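Local coordinates for CTD kinase subunit gamma (Schizosaccharomyces pombe, PDB 5CE7), which is the gamma subunit of the CTD kinase complex, here as its noncanonical CTD-interacting domain, and is probably needed to activate the kinase that phosphorylates the RNA polymerase II tail, at residues I60-D65 and V109-Q114; T56-M61 and Q93-I98; L67-L72 and H117-I122. All coordinates share one frame; numbering follows the deposited sequence.

Contact 1. Residues I60-D65 and V109-Q114; sequences IMYFVD and VRKVLQ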
loop_
_atom_site.group_PDB
_atom_site.type_symbol
_atom_site.label_atom_id
_atom_site.label_comp_id
_atom_site.label_asym_id
_atom_site.label_seq_id
_atom_site.Cartn_x
_atom_site.Cartn_y
_atom_site.Cartn_z
ATOM N N ILE A 60 2.392 -5.446 2.592
ATOM C CA ILE A 60 1.609 -4.223 2.756
ATOM C C ILE A 60 1.424 -3.478 1.434
ATOM O O ILE A 60 0.370 -2.911 1.180
ATOM C CB ILE A 60 2.212 -3.289 3.830
ATOM C CG1 ILE A 60 2.025 -3.919 5.218
ATOM C CG2 ILE A 60 1.533 -1.922 3.766
ATOM C CD1 ILE A 60 2.864 -3.289 6.319
HETATM N N MSE A 61 2.448 -3.490 0.587
HETATM C CA MSE A 61 2.331 -2.959 -0.777
HETATM C C MSE A 61 1.244 -3.701 -1.574
HETATM O O MSE A 61 0.441 -3.084 -2.274
HETATM C CB MSE A 61 3.683 -3.073 -1.485
HETATM C CG MSE A 61 3.822 -2.344 -2.852
HETATM SE SE MSE A 61 3.599 -0.384 -2.675
HETATM C CE MSE A 61 5.249 0.177 -3.549
ATOM N N TYR A 62 1.216 -5.025 -1.473
ATOM C CA TYR A 62 0.152 -5.788 -2.133
ATOM C C TYR A 62 -1.199 -5.379 -1.556
ATOM O O TYR A 62 -2.157 -5.155 -2.300
ATOM C CB TYR A 62 0.324 -7.287 -1.921
ATOM C CG TYR A 62 1.573 -7.894 -2.489
ATOM C CD1 TYR A 62 2.186 -7.376 -3.625
ATOM C CD2 TYR A 62 2.135 -9.017 -1.890
ATOM C CE1 TYR A 62 3.340 -7.974 -4.148
ATOM C CE2 TYR A 62 3.274 -9.609 -2.396
ATOM C CZ TYR A 62 3.869 -9.087 -3.521
ATOM O OH TYR A 62 5.008 -9.698 -3.993
ATOM N N PHE A 63 -1.285 -5.319 -0.229
ATOM C CA PHE A 63 -2.527 -4.899 0.439
ATOM C C PHE A 63 -3.029 -3.533 -0.051
ATOM O O PHE A 63 -4.239 -3.317 -0.233
ATOM C CB PHE A 63 -2.346 -4.832 1.964
ATOM C CG PHE A 63 -3.458 -4.082 2.655
ATOM C CD1 PHE A 63 -4.742 -4.612 2.692
ATOM C CD2 PHE A 63 -3.232 -2.841 3.224
ATOM C CE1 PHE A 63 -5.777 -3.919 3.298
ATOM C CE2 PHE A 63 -4.263 -2.140 3.843
ATOM C CZ PHE A 63 -5.538 -2.687 3.876
ATOM N N VAL A 64 -2.097 -2.600 -0.228
ATOM C CA VAL A 64 -2.418 -1.266 -0.739
ATOM C C VAL A 64 -3.044 -1.366 -2.129
ATOM O O VAL A 64 -3.954 -0.623 -2.471
ATOM C CB VAL A 64 -1.145 -0.378 -0.788
ATOM C CG1 VAL A 64 -1.296 0.748 -1.798
ATOM C CG2 VAL A 64 -0.809 0.146 0.604
ATOM N N ASP A 65 -2.540 -2.286 -2.936
ATOM C CA ASP A 65 -3.095 -2.517 -4.270
ATOM C C ASP A 65 -4.527 -3.060 -4.138
ATOM O O ASP A 65 -5.452 -2.563 -4.770
ATOM C CB ASP A 65 -2.194 -3.502 -5.020
ATOM C CG ASP A 65 -2.486 -3.572 -6.515
ATOM O OD1 ASP A 65 -3.288 -2.783 -7.043
ATOM O OD2 ASP A 65 -1.868 -4.422 -7.173
ATOM N N VAL A 109 7.299 -4.593 -6.755
ATOM C CA VAL A 109 6.839 -3.218 -6.668
ATOM C C VAL A 109 6.413 -2.756 -8.065
ATOM O O VAL A 109 5.437 -2.020 -8.219
ATOM C CB VAL A 109 7.913 -2.276 -6.056
ATOM C CG1 VAL A 109 7.528 -0.815 -6.247
ATOM C CG2 VAL A 109 8.111 -2.591 -4.561
ATOM N N ARG A 110 7.130 -3.213 -9.088
ATOM C CA ARG A 110 6.721 -2.920 -10.457
ATOM C C ARG A 110 5.326 -3.450 -10.764
ATOM O O ARG A 110 4.555 -2.799 -11.473
ATOM C CB ARG A 110 7.738 -3.454 -11.479
ATOM C CG ARG A 110 9.069 -2.714 -11.438
ATOM C CD ARG A 110 9.933 -3.019 -12.657
ATOM N NE ARG A 110 11.168 -2.238 -12.637
ATOM C CZ ARG A 110 12.387 -2.739 -12.475
ATOM N NH1 ARG A 110 12.566 -4.052 -12.329
ATOM N NH2 ARG A 110 13.433 -1.917 -12.470
ATOM N N LYS A 111 4.995 -4.626 -10.244
ATOM C CA LYS A 111 3.671 -5.195 -10.503
ATOM C C LYS A 111 2.589 -4.301 -9.906
ATOM O O LYS A 111 1.576 -4.008 -10.551
ATOM C CB LYS A 111 3.568 -6.620 -9.946
ATOM C CG LYS A 111 2.209 -7.287 -10.149
ATOM C CD LYS A 111 1.698 -7.884 -8.844
ATOM C CE LYS A 111 2.663 -8.927 -8.271
ATOM N NZ LYS A 111 2.473 -10.280 -8.878
ATOM N N VAL A 112 2.809 -3.856 -8.674
ATOM C CA VAL A 112 1.852 -2.980 -8.007
ATOM C C VAL A 112 1.736 -1.624 -8.710
ATOM O O VAL A 112 0.635 -1.082 -8.868
ATOM C CB VAL A 112 2.233 -2.748 -6.530
ATOM C CG1 VAL A 112 1.288 -1.731 -5.896
ATOM C CG2 VAL A 112 2.219 -4.072 -5.773
ATOM N N LEU A 113 2.870 -1.072 -9.123
ATOM C CA LEU A 113 2.860 0.239 -9.763
ATOM C C LEU A 113 2.066 0.194 -11.064
ATOM O O LEU A 113 1.312 1.122 -11.368
ATOM C CB LEU A 113 4.280 0.751 -10.010
ATOM C CG LEU A 113 5.072 1.175 -8.781
ATOM C CD1 LEU A 113 6.484 1.578 -9.183
ATOM C CD2 LEU A 113 4.363 2.320 -8.028
ATOM N N GLN A 114 2.236 -0.889 -11.820
ATOM C CA GLN A 114 1.524 -1.066 -13.080
ATOM C C GLN A 114 0.021 -1.176 -12.829
ATOM O O GLN A 114 -0.787 -0.568 -13.525
ATOM C CB GLN A 114 2.036 -2.303 -13.819
ATOM C CG GLN A 114 1.190 -2.727 -15.018
ATOM C CD GLN A 114 1.748 -3.968 -15.713
ATOM O OE1 GLN A 114 1.342 -5.094 -15.426
ATOM N NE2 GLN A 114 2.693 -3.760 -16.626
#
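Helix 54-73 and helix 100-118 run nearly parallel here, their short segments 14° apart with axes 9.9 Å from each other, and no hydrogen bond crosses between them. Apolar packing does the work, and Val112 is its centre. Val112 CG2, beside its own backbone N, lies 3.8 Å from Met61 CG and meets Tyr62 at the ring edge, 3.9 Å from Tyr62 CD1 and near the ring plane. Val112 CG1, anti to the backbone N, sits 4.0 Å from Asp65 CB and also lies against Met61. Val112 is thus wedged among Met61, Tyr62 and Asp65. Met61, a selenomethionine, leaves with CG anti to the backbone N (chi1 -170°), then bends at chi2 and chi3, which brings Met61 CE to 3.7 Å from Val109 CG1. The side chain of Met61 crosses that of Val109 at about a right angle.

Of the polar groups, Asp65 OD1 is hydrogen-bonded to the hydroxyl of Ser115, while the ammonium of Lys111 pairs with a sulfonate of a buffer molecule, probably from the crystallisation liquor.

Among the neighbouring helices of this right-handed superhelix, Val92 of helix 88-95 touches both Met61 and Val109, helix 38-51 packs on Ile60 and Phe63, and helix 124-139 packs on Arg110 and Leu113.

Contact 2. Residues T56-M61 and Q93-I98; sequences TRVNIM and QNVAPI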
loop_
_atom_site.group_PDB
_atom_site.type_symbol
_atom_site.label_atom_id
_atom_site.label_comp_id
_atom_site.label_asym_id
_atom_site.label_seq_id
_atom_site.Cartn_x
_atom_site.Cartn_y
_atom_site.Cartn_z
ATOM N N THR A 56 7.256 -8.111 5.206
ATOM C CA THR A 56 6.035 -7.438 5.652
ATOM C C THR A 56 5.738 -6.192 4.819
ATOM O O THR A 56 4.598 -5.909 4.481
ATOM C CB THR A 56 6.151 -7.064 7.159
ATOM O OG1 THR A 56 6.163 -8.266 7.942
ATOM C CG2 THR A 56 4.982 -6.185 7.617
ATOM N N ARG A 57 6.781 -5.445 4.478
ATOM C CA ARG A 57 6.602 -4.246 3.684
ATOM C C ARG A 57 6.037 -4.541 2.296
ATOM O O ARG A 57 5.177 -3.820 1.807
ATOM C CB ARG A 57 7.904 -3.445 3.648
ATOM C CG ARG A 57 8.085 -2.667 4.962
ATOM C CD ARG A 57 9.476 -2.764 5.545
ATOM N NE ARG A 57 10.344 -1.788 4.931
ATOM C CZ ARG A 57 11.044 -0.862 5.579
ATOM N NH1 ARG A 57 11.008 -0.771 6.898
ATOM N NH2 ARG A 57 11.797 -0.017 4.880
ATOM N N VAL A 58 6.523 -5.613 1.686
ATOM C CA VAL A 58 6.054 -6.049 0.381
ATOM C C VAL A 58 4.589 -6.482 0.471
ATOM O O VAL A 58 3.782 -6.150 -0.388
ATOM C CB VAL A 58 6.920 -7.219 -0.168
ATOM C CG1 VAL A 58 6.232 -7.889 -1.339
ATOM C CG2 VAL A 58 8.279 -6.706 -0.593
ATOM N N ASN A 59 4.240 -7.217 1.517
ATOM C CA ASN A 59 2.851 -7.649 1.672
ATOM C C ASN A 59 1.905 -6.480 1.913
ATOM O O ASN A 59 0.766 -6.495 1.461
ATOM C CB ASN A 59 2.722 -8.739 2.745
ATOM C CG ASN A 59 3.292 -10.072 2.278
ATOM O OD1 ASN A 59 3.336 -10.344 1.081
ATOM N ND2 ASN A 59 3.741 -10.898 3.217
ATOM N N ILE A 60 2.392 -5.446 2.592
ATOM C CA ILE A 60 1.609 -4.223 2.756
ATOM C C ILE A 60 1.424 -3.478 1.434
ATOM O O ILE A 60 0.370 -2.911 1.180
ATOM C CB ILE A 60 2.212 -3.289 3.830
ATOM C CG1 ILE A 60 2.025 -3.919 5.218
ATOM C CG2 ILE A 60 1.533 -1.922 3.766
ATOM C CD1 ILE A 60 2.864 -3.289 6.319
HETATM N N MSE A 61 2.448 -3.490 0.587
HETATM C CA MSE A 61 2.331 -2.959 -0.777
HETATM C C MSE A 61 1.244 -3.701 -1.574
HETATM O O MSE A 61 0.441 -3.084 -2.274
HETATM C CB MSE A 61 3.683 -3.073 -1.485
HETATM C CG MSE A 61 3.822 -2.344 -2.852
HETATM SE SE MSE A 61 3.599 -0.384 -2.675
HETATM C CE MSE A 61 5.249 0.177 -3.549
ATOM N N GLN A 93 9.946 4.097 -1.763
ATOM C CA GLN A 93 11.197 4.292 -1.030
ATOM C C GLN A 93 11.289 3.357 0.177
ATOM O O GLN A 93 12.363 2.873 0.530
ATOM C CB GLN A 93 11.306 5.748 -0.564
ATOM C CG GLN A 93 12.397 5.987 0.469
ATOM C CD GLN A 93 12.045 7.090 1.455
ATOM O OE1 GLN A 93 11.336 8.044 1.118
ATOM N NE2 GLN A 93 12.532 6.959 2.688
ATOM N N ASN A 94 10.151 3.119 0.815
ATOM C CA ASN A 94 10.083 2.236 1.975
ATOM C C ASN A 94 10.218 0.758 1.581
ATOM O O ASN A 94 10.971 0.011 2.199
ATOM C CB ASN A 94 8.773 2.467 2.734
ATOM C CG ASN A 94 8.586 1.486 3.877
ATOM O OD1 ASN A 94 8.084 0.384 3.684
ATOM N ND2 ASN A 94 9.016 1.877 5.066
ATOM N N VAL A 95 9.499 0.345 0.541
ATOM C CA VAL A 95 9.474 -1.068 0.153
ATOM C C VAL A 95 10.717 -1.496 -0.653
ATOM O O VAL A 95 11.252 -2.597 -0.460
ATOM C CB VAL A 95 8.176 -1.403 -0.616
ATOM C CG1 VAL A 95 8.110 -2.901 -0.985
ATOM C CG2 VAL A 95 6.966 -0.997 0.218
ATOM N N ALA A 96 11.177 -0.606 -1.529
ATOM C CA ALA A 96 12.325 -0.862 -2.390
ATOM C C ALA A 96 13.355 0.252 -2.256
ATOM O O ALA A 96 13.540 1.049 -3.181
ATOM C CB ALA A 96 11.875 -0.974 -3.840
ATOM N N PRO A 97 14.033 0.318 -1.100
ATOM C CA PRO A 97 15.023 1.376 -0.855
ATOM C C PRO A 97 16.332 1.154 -1.616
ATOM O O PRO A 97 16.517 0.103 -2.232
ATOM C CB PRO A 97 15.279 1.256 0.652
ATOM C CG PRO A 97 15.054 -0.205 0.935
ATOM C CD PRO A 97 13.879 -0.572 0.065
ATOM N N ILE A 98 17.233 2.131 -1.556
ATOM C CA ILE A 98 18.582 1.959 -2.079
ATOM C C ILE A 98 19.229 0.755 -1.394
ATOM O O ILE A 98 18.933 0.456 -0.238
ATOM C CB ILE A 98 19.448 3.227 -1.837
ATOM C CG1 ILE A 98 20.775 3.141 -2.593
ATOM C CG2 ILE A 98 19.717 3.424 -0.357
ATOM C CD1 ILE A 98 20.658 3.350 -4.063
#
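The backbone oxygen of Asn94 is the best-held polar atom, gripped twice by the guanidinium of Arg57. The stronger bond comes from NH2, with Arg57 NH2 2.8 Å from Asn94 O and an N-H...O angle of 150°; the donor lies in the carbonyl plane, on a lone pair, and the oxygen stays close to the guanidinium plane. The second, from Arg57 NE to the same Asn94 O, is weak, at 3.3 Å and poorly aligned. In the all-helical superhelix of this CTD-interacting domain, the contact joins the N-terminal part of helix 54-73 to the C-terminal end of helix 88-95, where Asn94 is next to last. Oxygens in the last turn of a helix lack the amide partner four residues on and sit at the negative end of the helix dipole, which probably favours a cation there.

Arg57 gets there by a folded route: CG lies beside its own backbone N, and the chain bends at chi2 and again at chi3 (84°). Asn94 starts with CG anti to the backbone N, and its amide lies nearly parallel to the guanidinium, the two planes 22° apart. Asn94 ND2 lies over the centre of one guanidinium face, 3.4 Å from Arg57 CZ, while Asn94 OD1 rests 3.3 Å from Arg57 CG. The other terminal nitrogen, Arg57 NH1, has a weak hydrogen bond to the backbone oxygen of Gly52, so the guanidinium also reaches back to the turn before its own helix.

Beneath this polar layer Val95 takes over. Val95 CG1, anti to the backbone N, meets Val58 CG2 at 3.8 Å, the two side chains crossing almost squarely, and the other methyl, Val95 CG2, sits 3.7 Å from the backbone oxygen of Arg57.

Contact 3. Residues L67-L72 and H117-I122; sequences LCEMCL and HEKKVI
Lys119 and Glu69 cross obliquely, the lysine tip against the glutamate stem. The lysine chain sets off with CG anti to its carbonyl carbon, then bends at chi3 and chi4 (73°), which lays its end there: Lys119 CE is 3.1 Å from Glu69 OE2, and Lys119 NZ is just as close to Glu69 CG. The salt bridge itself is long, 3.6 Å from Lys119 NZ to Glu69 OE2. Lower on the same lysine, Leu72 brings its CD1 to 3.8 Å from Lys119 CB. Val121 faces Cys68, with Val121 CG1 4.1 Å from Cys68 SG and its other methyl towards Cys68 CB, and Leu72 CD1 also comes to 4.4 Å from Val121 CG2.

What places the ammonium is the next shell. Lys119 NZ also forms a salt bridge with Asp65, one turn back from Glu69, and a weak hydrogen bond with Ser115, so the lysine is shared by two carboxylates, an arrangement that would favour its charged form. The backbone is set by a Schellman motif that ends helix 100-118: Lys120, at positive phi, is the C-prime residue, with Lys120 N bonded to His117 O and Val121 N to Leu116 O. This turn presents Lys119 and Val121 to the same helix.

Around the contact, helix 80-86 packs on Cys68, Cys71 and Leu72 through Leu81, helix 25-33 lies against Met70, and His117 stacks on Tyr127 of helix 124-139.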
loop_
_atom_site.group_PDB
_atom_site.type_symbol
_atom_site.label_atom_id
_atom_site.label_comp_id
_atom_site.label_asym_id
_atom_site.label_seq_id
_atom_site.Cartn_x
_atom_site.Cartn_y
_atom_site.Cartn_z
ATOM N N LEU A 67 -6.522 -2.821 -1.517
ATOM C CA LEU A 67 -7.329 -1.753 -0.941
ATOM C C LEU A 67 -7.817 -0.779 -2.017
ATOM O O LEU A 67 -9.006 -0.439 -2.075
ATOM C CB LEU A 67 -6.528 -0.990 0.121
ATOM C CG LEU A 67 -7.221 0.189 0.807
ATOM C CD1 LEU A 67 -8.509 -0.277 1.501
ATOM C CD2 LEU A 67 -6.300 0.798 1.836
ATOM N N CYS A 68 -6.903 -0.311 -2.860
ATOM C CA CYS A 68 -7.298 0.563 -3.960
ATOM C C CYS A 68 -8.333 -0.100 -4.891
ATOM O O CYS A 68 -9.329 0.519 -5.245
ATOM C CB CYS A 68 -6.071 1.053 -4.755
ATOM S SG CYS A 68 -5.003 2.203 -3.837
ATOM N N GLU A 69 -8.094 -1.345 -5.290
ATOM C CA GLU A 69 -9.043 -2.054 -6.159
ATOM C C GLU A 69 -10.422 -2.122 -5.518
ATOM O O GLU A 69 -11.435 -1.863 -6.157
ATOM C CB GLU A 69 -8.554 -3.469 -6.472
ATOM C CG GLU A 69 -7.270 -3.497 -7.285
ATOM C CD GLU A 69 -6.738 -4.907 -7.526
ATOM O OE1 GLU A 69 -7.037 -5.813 -6.724
ATOM O OE2 GLU A 69 -6.021 -5.106 -8.530
HETATM N N MSE A 70 -10.459 -2.457 -4.240
HETATM C CA MSE A 70 -11.730 -2.560 -3.550
HETATM C C MSE A 70 -12.385 -1.204 -3.343
HETATM O O MSE A 70 -13.600 -1.090 -3.424
HETATM C CB MSE A 70 -11.564 -3.336 -2.253
HETATM C CG MSE A 70 -11.239 -4.806 -2.525
HETATM SE SE MSE A 70 -11.243 -5.849 -0.898
HETATM C CE MSE A 70 -12.678 -4.837 0.044
ATOM N N CYS A 71 -11.585 -0.171 -3.100
ATOM C CA CYS A 71 -12.129 1.186 -3.048
ATOM C C CYS A 71 -12.846 1.515 -4.361
ATOM O O CYS A 71 -13.964 2.028 -4.356
ATOM C CB CYS A 71 -11.030 2.219 -2.761
ATOM S SG CYS A 71 -10.489 2.275 -1.039
ATOM N N LEU A 72 -12.208 1.202 -5.487
ATOM C CA LEU A 72 -12.798 1.493 -6.787
ATOM C C LEU A 72 -14.066 0.664 -7.021
ATOM O O LEU A 72 -15.037 1.140 -7.615
ATOM C CB LEU A 72 -11.785 1.244 -7.914
ATOM C CG LEU A 72 -10.531 2.117 -7.939
ATOM C CD1 LEU A 72 -9.567 1.574 -8.985
ATOM C CD2 LEU A 72 -10.895 3.573 -8.242
ATOM N N HIS A 117 -1.294 2.213 -11.831
ATOM C CA HIS A 117 -1.309 3.033 -13.038
ATOM C C HIS A 117 -2.473 2.693 -13.983
ATOM O O HIS A 117 -3.154 3.590 -14.486
ATOM C CB HIS A 117 0.025 2.916 -13.788
ATOM C CG HIS A 117 0.128 3.832 -14.966
ATOM N ND1 HIS A 117 0.430 3.385 -16.234
ATOM C CD2 HIS A 117 -0.056 5.169 -15.073
ATOM C CE1 HIS A 117 0.442 4.410 -17.068
ATOM N NE2 HIS A 117 0.151 5.505 -16.388
ATOM N N GLU A 118 -2.693 1.406 -14.228
ATOM C CA GLU A 118 -3.785 0.958 -15.095
ATOM C C GLU A 118 -5.147 1.351 -14.526
ATOM O O GLU A 118 -6.100 1.624 -15.264
ATOM C CB GLU A 118 -3.734 -0.556 -15.271
ATOM C CG GLU A 118 -2.542 -1.035 -16.072
ATOM C CD GLU A 118 -2.405 -2.541 -16.063
ATOM O OE1 GLU A 118 -2.953 -3.186 -15.139
ATOM O OE2 GLU A 118 -1.750 -3.083 -16.976
ATOM N N LYS A 119 -5.240 1.377 -13.203
ATOM C CA LYS A 119 -6.499 1.721 -12.566
ATOM C C LYS A 119 -6.577 3.216 -12.226
ATOM O O LYS A 119 -7.457 3.649 -11.482
ATOM C CB LYS A 119 -6.748 0.797 -11.368
ATOM C CG LYS A 119 -6.589 -0.671 -11.778
ATOM C CD LYS A 119 -7.251 -1.632 -10.817
ATOM C CE LYS A 119 -6.211 -2.405 -10.026
ATOM N NZ LYS A 119 -5.554 -1.542 -9.002
ATOM N N LYS A 120 -5.657 3.994 -12.800
ATOM C CA LYS A 120 -5.713 5.457 -12.731
ATOM C C LYS A 120 -5.664 6.012 -11.305
ATOM O O LYS A 120 -6.110 7.131 -11.040
ATOM C CB LYS A 120 -6.950 5.966 -13.472
ATOM C CG LYS A 120 -7.045 5.413 -14.898
ATOM C CD LYS A 120 -8.293 5.877 -15.620
ATOM C CE LYS A 120 -8.010 6.093 -17.102
ATOM N NZ LYS A 120 -7.078 7.245 -17.320
ATOM N N VAL A 121 -5.112 5.221 -10.390
ATOM C CA VAL A 121 -4.855 5.691 -9.036
ATOM C C VAL A 121 -3.665 6.651 -9.060
ATOM O O VAL A 121 -3.622 7.635 -8.311
ATOM C CB VAL A 121 -4.565 4.516 -8.082
ATOM C CG1 VAL A 121 -4.302 5.027 -6.663
ATOM C CG2 VAL A 121 -5.726 3.528 -8.094
ATOM N N ILE A 122 -2.693 6.355 -9.925
ATOM C CA ILE A 122 -1.552 7.249 -10.147
ATOM C C ILE A 122 -1.483 7.647 -11.625
ATOM O O ILE A 122 -1.815 6.851 -12.500
ATOM C CB ILE A 122 -0.213 6.618 -9.697
ATOM C CG1 ILE A 122 0.135 5.377 -10.531
ATOM C CG2 ILE A 122 -0.243 6.263 -8.203
ATOM C CD1 ILE A 122 1.426 4.673 -10.056
#

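Overall arrangement
Helix 54-73 enters all three contacts, meeting helix 88-95 near the start of 54-73 and helix 100-118 further along. Contacts 1 and 2 are buried; contact 3 lies at the surface. Chemistry follows place: contact 1, nearest the chain's centre, is almost wholly apolar, contact 2 sets a cation on a helix-end carbonyl above a valine layer, and contact 3 combines a long salt bridge with modest packing at a helix terminus. Contacts 1 and 2 share Met61 and touch through Val109 and Val95, while contacts 1 and 3 join through the Asp65–Lys119 salt bridge. Contacts 2 and 3, with centres about 18 Å apart, do not touch.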